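Tetratricopeptide TPR_2 repeat protein (Thermobaculum terrenum, PDB 5DJS) combines a tetratricopeptide-repeat helical array with a GT-B-type region of glycosyl transferase family 41 and binds uridine-5'-diphosphate (UDP). Local coordinates at residues A[7-12]-A[37-42]; A[161-166]-A[511-516]; A[457-462]-A[482-487]. The protein carries 1 engineered substitution. All coordinates share one frame; numbering follows the deposited sequence.

Contact 1. Residues A[7-12]-A[37-42]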
loop_
_atom_site.group_PDB
_atom_site.type_symbol
_atom_site.label_atom_id
_atom_site.label_comp_id
_atom_site.label_asym_id
_atom_site.label_seq_id
_atom_site.Cartn_x
_atom_site.Cartn_y
_atom_site.Cartn_z
ATOM N N ALA A 7 -21.899 7.367 33.499
ATOM C CA ALA A 7 -21.285 6.059 33.771
ATOM C C ALA A 7 -21.557 5.057 32.645
ATOM O O ALA A 7 -20.643 4.343 32.216
ATOM C CB ALA A 7 -21.778 5.507 35.104
ATOM N N THR A 8 -22.810 5.006 32.183
ATOM C CA THR A 8 -23.217 4.133 31.065
ATOM C C THR A 8 -22.439 4.457 29.785
ATOM O O THR A 8 -21.962 3.550 29.101
ATOM C CB THR A 8 -24.736 4.238 30.781
ATOM O OG1 THR A 8 -25.456 4.232 32.018
ATOM C CG2 THR A 8 -25.228 3.075 29.913
ATOM N N ILE A 9 -22.322 5.750 29.477
ATOM C CA ILE A 9 -21.512 6.233 28.349
ATOM C C ILE A 9 -20.053 5.774 28.469
ATOM O O ILE A 9 -19.501 5.235 27.508
ATOM C CB ILE A 9 -21.606 7.780 28.202
ATOM C CG1 ILE A 9 -22.982 8.160 27.630
ATOM C CG2 ILE A 9 -20.507 8.343 27.299
ATOM C CD1 ILE A 9 -23.375 9.611 27.829
ATOM N N LYS A 10 -19.449 5.972 29.644
ATOM C CA LYS A 10 -18.033 5.634 29.874
ATOM C C LYS A 10 -17.718 4.145 29.689
ATOM O O LYS A 10 -16.696 3.794 29.088
ATOM C CB LYS A 10 -17.592 6.075 31.268
ATOM C CG LYS A 10 -16.095 6.276 31.393
ATOM C CD LYS A 10 -15.697 6.561 32.828
ATOM C CE LYS A 10 -14.237 6.977 32.914
ATOM N NZ LYS A 10 -13.605 6.424 34.137
ATOM N N ALA A 11 -18.599 3.288 30.204
ATOM C CA ALA A 11 -18.490 1.828 30.024
ATOM C C ALA A 11 -18.685 1.385 28.558
ATOM O O ALA A 11 -17.999 0.476 28.077
ATOM C CB ALA A 11 -19.485 1.105 30.929
ATOM N N LEU A 12 -19.633 2.015 27.866
ATOM C CA LEU A 12 -19.820 1.802 26.429
ATOM C C LEU A 12 -18.620 2.299 25.625
ATOM O O LEU A 12 -18.224 1.662 24.649
ATOM C CB LEU A 12 -21.098 2.489 25.939
ATOM C CG LEU A 12 -22.407 1.842 26.398
ATOM C CD1 LEU A 12 -23.562 2.830 26.300
ATOM C CD2 LEU A 12 -22.706 0.584 25.591
ATOM N N GLN A 37 -27.394 7.476 20.968
ATOM C CA GLN A 37 -28.811 7.442 21.369
ATOM C C GLN A 37 -29.038 8.218 22.666
ATOM O O GLN A 37 -30.060 8.887 22.818
ATOM C CB GLN A 37 -29.314 6.009 21.562
ATOM C CG GLN A 37 -29.399 5.187 20.286
ATOM C CD GLN A 37 -29.657 3.708 20.557
ATOM O OE1 GLN A 37 -30.293 3.349 21.557
ATOM N NE2 GLN A 37 -29.168 2.841 19.670
ATOM N N ILE A 38 -28.087 8.103 23.594
ATOM C CA ILE A 38 -28.158 8.769 24.893
ATOM C C ILE A 38 -27.687 10.214 24.758
ATOM O O ILE A 38 -28.331 11.128 25.273
ATOM C CB ILE A 38 -27.286 8.050 25.955
ATOM C CG1 ILE A 38 -27.754 6.599 26.161
ATOM C CG2 ILE A 38 -27.328 8.797 27.289
ATOM C CD1 ILE A 38 -26.729 5.698 26.826
ATOM N N ALA A 39 -26.551 10.406 24.089
ATOM C CA ALA A 39 -25.919 11.724 23.961
ATOM C C ALA A 39 -25.400 11.941 22.530
ATOM O O ALA A 39 -24.247 11.600 22.232
ATOM C CB ALA A 39 -24.784 11.849 24.967
ATOM N N PRO A 40 -26.244 12.512 21.639
ATOM C CA PRO A 40 -25.887 12.606 20.208
ATOM C C PRO A 40 -24.796 13.636 19.854
ATOM O O PRO A 40 -24.319 13.634 18.721
ATOM C CB PRO A 40 -27.223 12.957 19.529
ATOM C CG PRO A 40 -28.015 13.653 20.577
ATOM C CD PRO A 40 -27.539 13.159 21.923
ATOM N N ASP A 41 -24.418 14.495 20.803
ATOM C CA ASP A 41 -23.278 15.409 20.643
ATOM C C ASP A 41 -21.963 14.841 21.212
ATOM O O ASP A 41 -20.993 15.585 21.369
ATOM C CB ASP A 41 -23.595 16.777 21.283
ATOM C CG ASP A 41 -24.535 17.640 20.426
ATOM O OD1 ASP A 41 -24.802 17.309 19.244
ATOM O OD2 ASP A 41 -25.008 18.675 20.950
ATOM N N ASN A 42 -21.908 13.535 21.483
ATOM C CA ASN A 42 -20.688 12.911 21.981
ATOM C C ASN A 42 -19.621 12.774 20.873
ATOM O O ASN A 42 -19.626 11.815 20.090
ATOM C CB ASN A 42 -21.008 11.554 22.614
ATOM C CG ASN A 42 -19.978 11.135 23.641
ATOM O OD1 ASN A 42 -20.221 11.237 24.841
ATOM N ND2 ASN A 42 -18.832 10.671 23.185
#
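The carbonyl oxygen of A39 is gripped by one hydrogen bond: N42 N donates to A39 O at 3.1 Å and closes the type I turn A39-N42. This turn follows helix 25-38 and sets N42 at the N-cap position of helix 43-56. No hydrogen bond joins the two segments; they meet through aliphatic carbons, with the N42 amide oxygen against one methyl. I9 is the central side chain. Its CG1 lies anti to the carbonyl carbon (chi1 -74°) and its chain runs on extended, so that I9 CD1 reaches the methyl group of A39, 3.9 Å from A39 CB. The same I9 CD1 lies 4.1 Å from I38 CG2, the two isoleucines sliding past each other in opposite directions. The other branch, I9 CG2, meets the amide of N42 tip to tip, 3.8 Å from N42 OD1; N42 holds its CG anti to the backbone N (chi1 -155°). I38 CD1 sits between T8 CG2 and L12 CD1, one helical turn apart, at 4.3 Å from each. V35 of helix 25-38 also touches I9, L12 and N42. The seam joins helix 5-21 to the end of helix 25-38 and the turn after it; these successive helices, linked by a short connection, form a helical hairpin consistent with the TPR-type array. Between these segments the hold is van der Waals and apolar, without a directional bond.

Contact 2. Residues A[161-166]-A[511-516]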
loop_
_atom_site.group_PDB
_atom_site.type_symbol
_atom_site.label_atom_id
_atom_site.label_comp_id
_atom_site.label_asym_id
_atom_site.label_seq_id
_atom_site.Cartn_x
_atom_site.Cartn_y
_atom_site.Cartn_z
ATOM N N ARG A 161 26.752 -19.112 7.691
ATOM C CA ARG A 161 25.795 -19.847 8.551
ATOM C C ARG A 161 24.329 -19.614 8.180
ATOM O O ARG A 161 23.995 -18.681 7.439
ATOM C CB ARG A 161 25.997 -19.531 10.044
ATOM C CG ARG A 161 25.668 -18.103 10.466
ATOM C CD ARG A 161 25.707 -17.929 11.971
ATOM N NE ARG A 161 24.384 -17.599 12.499
ATOM C CZ ARG A 161 23.962 -16.387 12.879
ATOM N NH1 ARG A 161 24.740 -15.310 12.824
ATOM N NH2 ARG A 161 22.723 -16.259 13.341
ATOM N N ARG A 162 23.463 -20.475 8.713
ATOM C CA ARG A 162 22.026 -20.325 8.523
ATOM C C ARG A 162 21.578 -19.016 9.189
ATOM O O ARG A 162 21.895 -18.767 10.354
ATOM C CB ARG A 162 21.255 -21.542 9.071
ATOM C CG ARG A 162 19.742 -21.333 9.167
ATOM C CD ARG A 162 18.907 -22.558 8.833
ATOM N NE ARG A 162 18.186 -23.105 9.982
ATOM C CZ ARG A 162 16.889 -23.441 10.015
ATOM N NH1 ARG A 162 16.081 -23.298 8.961
ATOM N NH2 ARG A 162 16.378 -23.936 11.141
ATOM N N LEU A 163 20.859 -18.192 8.427
ATOM C CA LEU A 163 20.386 -16.876 8.884
ATOM C C LEU A 163 18.933 -16.936 9.332
ATOM O O LEU A 163 18.136 -17.673 8.767
ATOM C CB LEU A 163 20.516 -15.842 7.764
ATOM C CG LEU A 163 21.776 -14.974 7.655
ATOM C CD1 LEU A 163 23.019 -15.582 8.289
ATOM C CD2 LEU A 163 22.028 -14.639 6.192
ATOM N N ARG A 164 18.595 -16.149 10.350
ATOM C CA ARG A 164 17.214 -16.017 10.808
ATOM C C ARG A 164 16.653 -14.723 10.267
ATOM O O ARG A 164 17.228 -13.655 10.513
ATOM C CB ARG A 164 17.154 -15.991 12.321
ATOM C CG ARG A 164 17.472 -17.326 12.927
ATOM C CD ARG A 164 17.583 -17.177 14.414
ATOM N NE ARG A 164 17.710 -18.477 15.055
ATOM C CZ ARG A 164 18.147 -18.673 16.295
ATOM N NH1 ARG A 164 18.510 -17.656 17.081
ATOM N NH2 ARG A 164 18.236 -19.902 16.751
ATOM N N ILE A 165 15.549 -14.822 9.530
ATOM C CA ILE A 165 14.879 -13.658 8.950
ATOM C C ILE A 165 13.572 -13.401 9.680
ATOM O O ILE A 165 12.768 -14.312 9.885
ATOM C CB ILE A 165 14.594 -13.820 7.440
ATOM C CG1 ILE A 165 15.891 -14.104 6.674
ATOM C CG2 ILE A 165 13.963 -12.550 6.877
ATOM C CD1 ILE A 165 15.663 -14.663 5.289
ATOM N N GLY A 166 13.376 -12.143 10.061
ATOM C CA GLY A 166 12.158 -11.695 10.728
ATOM C C GLY A 166 11.396 -10.724 9.851
ATOM O O GLY A 166 11.932 -9.694 9.439
ATOM N N ALA A 511 20.458 -11.404 -2.157
ATOM C CA ALA A 511 20.593 -10.043 -1.604
ATOM C C ALA A 511 20.750 -10.020 -0.077
ATOM O O ALA A 511 21.627 -9.314 0.434
ATOM C CB ALA A 511 19.424 -9.167 -2.024
ATOM N N TYR A 512 19.912 -10.780 0.640
ATOM C CA TYR A 512 20.072 -10.969 2.099
ATOM C C TYR A 512 21.474 -11.472 2.481
ATOM O O TYR A 512 22.048 -11.028 3.472
ATOM C CB TYR A 512 19.054 -11.976 2.659
ATOM C CG TYR A 512 17.589 -11.564 2.695
ATOM C CD1 TYR A 512 17.185 -10.216 2.695
ATOM C CD2 TYR A 512 16.593 -12.544 2.771
ATOM C CE1 TYR A 512 15.838 -9.871 2.734
ATOM C CE2 TYR A 512 15.249 -12.210 2.818
ATOM C CZ TYR A 512 14.870 -10.877 2.803
ATOM O OH TYR A 512 13.527 -10.564 2.846
ATOM N N ARG A 513 22.004 -12.413 1.707
ATOM C CA ARG A 513 23.326 -12.974 1.968
ATOM C C ARG A 513 24.424 -11.918 1.824
ATOM O O ARG A 513 25.355 -11.877 2.619
ATOM C CB ARG A 513 23.594 -14.172 1.034
ATOM C CG ARG A 513 24.877 -14.959 1.318
ATOM C CD ARG A 513 24.957 -15.534 2.733
ATOM N NE ARG A 513 23.825 -16.400 3.084
ATOM C CZ ARG A 513 23.717 -17.082 4.223
ATOM N NH1 ARG A 513 24.672 -17.021 5.156
ATOM N NH2 ARG A 513 22.639 -17.836 4.442
ATOM N N ARG A 514 24.307 -11.070 0.812
ATOM C CA ARG A 514 25.323 -10.061 0.544
ATOM C C ARG A 514 25.230 -8.896 1.532
ATOM O O ARG A 514 26.237 -8.258 1.826
ATOM C CB ARG A 514 25.258 -9.617 -0.921
ATOM C CG ARG A 514 25.797 -10.708 -1.855
ATOM C CD ARG A 514 25.229 -10.686 -3.273
ATOM N NE ARG A 514 25.156 -9.333 -3.812
ATOM C CZ ARG A 514 26.194 -8.614 -4.247
ATOM N NH1 ARG A 514 27.441 -9.098 -4.227
ATOM N NH2 ARG A 514 25.982 -7.382 -4.710
ATOM N N MET A 515 24.027 -8.637 2.050
ATOM C CA MET A 515 23.842 -7.741 3.197
ATOM C C MET A 515 24.558 -8.291 4.434
ATOM O O MET A 515 25.205 -7.542 5.175
ATOM C CB MET A 515 22.356 -7.596 3.566
ATOM C CG MET A 515 21.466 -6.849 2.587
ATOM S SD MET A 515 19.718 -7.081 3.025
ATOM C CE MET A 515 18.966 -6.883 1.414
ATOM N N TRP A 516 24.388 -9.591 4.665
ATOM C CA TRP A 516 24.980 -10.272 5.814
ATOM C C TRP A 516 26.505 -10.382 5.708
ATOM O O TRP A 516 27.207 -10.084 6.674
ATOM C CB TRP A 516 24.358 -11.657 6.007
ATOM C CG TRP A 516 24.969 -12.418 7.130
ATOM C CD1 TRP A 516 25.846 -13.446 7.026
ATOM C CD2 TRP A 516 24.765 -12.202 8.532
ATOM N NE1 TRP A 516 26.202 -13.897 8.273
ATOM C CE2 TRP A 516 25.552 -13.151 9.217
ATOM C CE3 TRP A 516 23.995 -11.301 9.276
ATOM C CZ2 TRP A 516 25.591 -13.230 10.610
ATOM C CZ3 TRP A 516 24.037 -11.377 10.669
ATOM C CH2 TRP A 516 24.829 -12.340 11.319
#
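The strand 163-169 of the first of the two Rossmann-like sheets meets the long C-terminal helix 479-521 here, as in GT-B folds, where the last helix crosses back to the first lobe. The local axes of strand and helix cross at 112°. R513, bent at chi2 and chi3, brings its guanidinium to the chain entering the strand: R513 NH1 donates to R161 O at 2.9 Å, nearly straight, in both the carbonyl and the guanidinium planes. R513 NH2 adds a weak bond to R161 O, and R513 NH1 also binds P159 O. L163 wedges between two flat groups. Its CD2 sits 3.5 Å above the centre of the R513 guanidinium, while its CD1 makes a CH-pi contact over the W516 five-membered ring, 3.5 Å from the centroid and 8° off the normal. R161 NH1 comes 3.2 Å from W516 CZ2, the guanidinium at 82° to the indole. R161 NH1 is hydrogen-bonded to D156 O, R161 NH2 forms a salt bridge with D239, and W516 NE1 binds D158 O. I165 CD1 packs 3.4 Å from Y512 CD2, with Y512 OH bonded to Y167 OH. Two carbonyls thus share one arginine end, whose charge is probably tempered by these oxygens while leucine shields one face.

Contact 3. Residues A[457-462]-A[482-487]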
loop_
_atom_site.group_PDB
_atom_site.type_symbol
_atom_site.label_atom_id
_atom_site.label_comp_id
_atom_site.label_asym_id
_atom_site.label_seq_id
_atom_site.Cartn_x
_atom_site.Cartn_y
_atom_site.Cartn_z
ATOM N N LEU A 457 7.124 -6.131 -21.981
ATOM C CA LEU A 457 6.123 -5.199 -22.495
ATOM C C LEU A 457 6.543 -3.720 -22.379
ATOM O O LEU A 457 5.760 -2.884 -21.961
ATOM C CB LEU A 457 4.788 -5.456 -21.782
ATOM C CG LEU A 457 4.215 -6.874 -21.927
ATOM C CD1 LEU A 457 3.119 -7.138 -20.912
ATOM C CD2 LEU A 457 3.672 -7.100 -23.324
ATOM N N GLN A 458 7.765 -3.403 -22.801
ATOM C CA GLN A 458 8.270 -2.012 -22.773
ATOM C C GLN A 458 7.533 -1.057 -23.727
ATOM O O GLN A 458 7.616 0.173 -23.571
ATOM C CB GLN A 458 9.804 -1.910 -23.001
ATOM C CG GLN A 458 10.434 -2.720 -24.142
ATOM C CD GLN A 458 10.764 -4.189 -23.810
ATOM O OE1 GLN A 458 10.722 -5.039 -24.704
ATOM N NE2 GLN A 458 11.086 -4.498 -22.543
ATOM N N GLU A 459 6.827 -1.613 -24.710
ATOM C CA GLU A 459 6.024 -0.818 -25.642
ATOM C C GLU A 459 4.777 -0.208 -24.977
ATOM O O GLU A 459 4.176 0.710 -25.537
ATOM C CB GLU A 459 5.631 -1.656 -26.865
ATOM C CG GLU A 459 4.540 -2.674 -26.601
ATOM C CD GLU A 459 4.585 -3.833 -27.565
ATOM O OE1 GLU A 459 5.245 -4.837 -27.239
ATOM O OE2 GLU A 459 3.966 -3.741 -28.645
ATOM N N LEU A 460 4.394 -0.714 -23.801
ATOM C CA LEU A 460 3.319 -0.124 -22.996
ATOM C C LEU A 460 3.802 0.888 -21.932
ATOM O O LEU A 460 3.048 1.245 -21.026
ATOM C CB LEU A 460 2.515 -1.241 -22.319
ATOM C CG LEU A 460 1.998 -2.376 -23.203
ATOM C CD1 LEU A 460 1.083 -3.289 -22.407
ATOM C CD2 LEU A 460 1.254 -1.835 -24.412
ATOM N N VAL A 461 5.030 1.386 -22.064
ATOM C CA VAL A 461 5.641 2.252 -21.053
ATOM C C VAL A 461 5.964 3.620 -21.664
ATOM O O VAL A 461 6.933 3.766 -22.405
ATOM C CB VAL A 461 6.922 1.596 -20.471
ATOM C CG1 VAL A 461 7.606 2.510 -19.470
ATOM C CG2 VAL A 461 6.584 0.253 -19.821
ATOM N N SER A 462 5.161 4.625 -21.331
ATOM C CA SER A 462 5.395 5.983 -21.807
ATOM C C SER A 462 6.379 6.703 -20.902
ATOM O O SER A 462 6.442 6.423 -19.716
ATOM C CB SER A 462 4.084 6.758 -21.864
ATOM O OG SER A 462 3.418 6.714 -20.620
ATOM N N LEU A 482 -3.535 -5.993 -29.871
ATOM C CA LEU A 482 -4.261 -6.582 -28.724
ATOM C C LEU A 482 -4.131 -8.100 -28.623
ATOM O O LEU A 482 -3.893 -8.633 -27.532
ATOM C CB LEU A 482 -5.756 -6.209 -28.750
ATOM C CG LEU A 482 -6.276 -5.282 -27.651
ATOM C CD1 LEU A 482 -5.438 -4.020 -27.477
ATOM C CD2 LEU A 482 -7.724 -4.924 -27.959
ATOM N N ALA A 483 -4.323 -8.786 -29.752
ATOM C CA ALA A 483 -4.219 -10.251 -29.812
ATOM C C ALA A 483 -2.770 -10.728 -29.714
ATOM O O ALA A 483 -2.522 -11.828 -29.216
ATOM C CB ALA A 483 -4.863 -10.786 -31.077
ATOM N N ARG A 484 -1.824 -9.917 -30.194
ATOM C CA ARG A 484 -0.401 -10.187 -29.980
ATOM C C ARG A 484 -0.046 -10.122 -28.492
ATOM O O ARG A 484 0.554 -11.052 -27.935
ATOM C CB ARG A 484 0.462 -9.217 -30.790
ATOM C CG ARG A 484 1.956 -9.438 -30.626
ATOM C CD ARG A 484 2.772 -8.770 -31.732
ATOM N NE ARG A 484 2.590 -7.324 -31.725
ATOM C CZ ARG A 484 3.134 -6.478 -30.847
ATOM N NH1 ARG A 484 3.937 -6.904 -29.868
ATOM N NH2 ARG A 484 2.869 -5.177 -30.944
ATOM N N LEU A 485 -0.446 -9.025 -27.858
ATOM C CA LEU A 485 -0.211 -8.815 -26.432
ATOM C C LEU A 485 -0.959 -9.825 -25.554
ATOM O O LEU A 485 -0.398 -10.302 -24.574
ATOM C CB LEU A 485 -0.551 -7.372 -26.035
ATOM C CG LEU A 485 0.514 -6.269 -26.216
ATOM C CD1 LEU A 485 1.519 -6.516 -27.338
ATOM C CD2 LEU A 485 -0.162 -4.919 -26.424
ATOM N N ARG A 486 -2.195 -10.181 -25.902
ATOM C CA ARG A 486 -2.917 -11.233 -25.148
ATOM C C ARG A 486 -2.176 -12.589 -25.142
ATOM O O ARG A 486 -2.232 -13.330 -24.161
ATOM C CB ARG A 486 -4.345 -11.419 -25.669
ATOM C CG ARG A 486 -5.278 -12.101 -24.674
ATOM C CD ARG A 486 -6.736 -11.846 -25.022
ATOM N NE ARG A 486 -7.677 -12.477 -24.092
ATOM C CZ ARG A 486 -8.002 -13.776 -24.075
ATOM N NH1 ARG A 486 -8.888 -14.213 -23.183
ATOM N NH2 ARG A 486 -7.455 -14.653 -24.921
ATOM N N GLU A 487 -1.478 -12.894 -26.238
ATOM C CA GLU A 487 -0.669 -14.119 -26.343
ATOM C C GLU A 487 0.673 -14.005 -25.623
ATOM O O GLU A 487 1.141 -14.972 -24.996
ATOM C CB GLU A 487 -0.423 -14.497 -27.810
ATOM C CG GLU A 487 -1.231 -15.692 -28.271
ATOM C CD GLU A 487 -0.741 -17.004 -27.673
ATOM O OE1 GLU A 487 0.466 -17.341 -27.813
ATOM O OE2 GLU A 487 -1.579 -17.706 -27.059
#
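One ionic pair and a small leucine cluster join the 3-10 turn before strand 461-462 to helix 479-521. In the salt bridge, E459 and R484 reach toward each other tip to tip. R484 NH2 donates to E459 OE2 at 2.9 Å with an N-H...O angle of 162°; E459 OE2 accepts through its syn lone pair. R484 NH1 makes a weak bond to the same E459 OE2 at 3.4 Å, so one carboxylate oxygen takes both donors. Carboxylate and guanidinium planes lie only 19° apart, nearly coplanar. E459 gets there with CG in the crowded position between backbone N and carbonyl carbon and an extended chain beyond it; R484 leaves its helix with CG anti to the backbone N and bends at chi3 (62°). The apolar contacts centre on L485. Its CD2 meets L460 CD2 end to end at 3.9 Å, and L485 CG lies 4.4 Å from L457 CD2. L475 of helix 465-477 touches both L460 and L485. Backbone bonds of the i to i-3 kind shape the turn: L460 N donates to L457 O at 3.2 Å, and V461 N to Q458 O. The contact ties one edge of the second parallel sheet, in the second GT-B lobe, to the start of the long C-terminal helix. The ion pair lies at the solvent side of the buried leucines, where water probably weakens the charge attraction.

The three contacts sample three parts of the chain. Contact 1 lies in the N-terminal helical array, its centre about 53 Å from that of contact 2 and about 58 Å from that of contact 3, and on the opposite side of the chain's centre from contact 3. Contacts 2 and 3 are about 37 Å apart between centres, their nearest atoms about 23 Å apart, yet share helix 479-521: near its start it packs in the second lobe, near its end on the first. UDP is bound by residues such as F336, I365 and T423, at the ends of strands of the second sheet, of which 461-462 in contact 3 is one outermost strand. No segment here supplies a residue of that pocket.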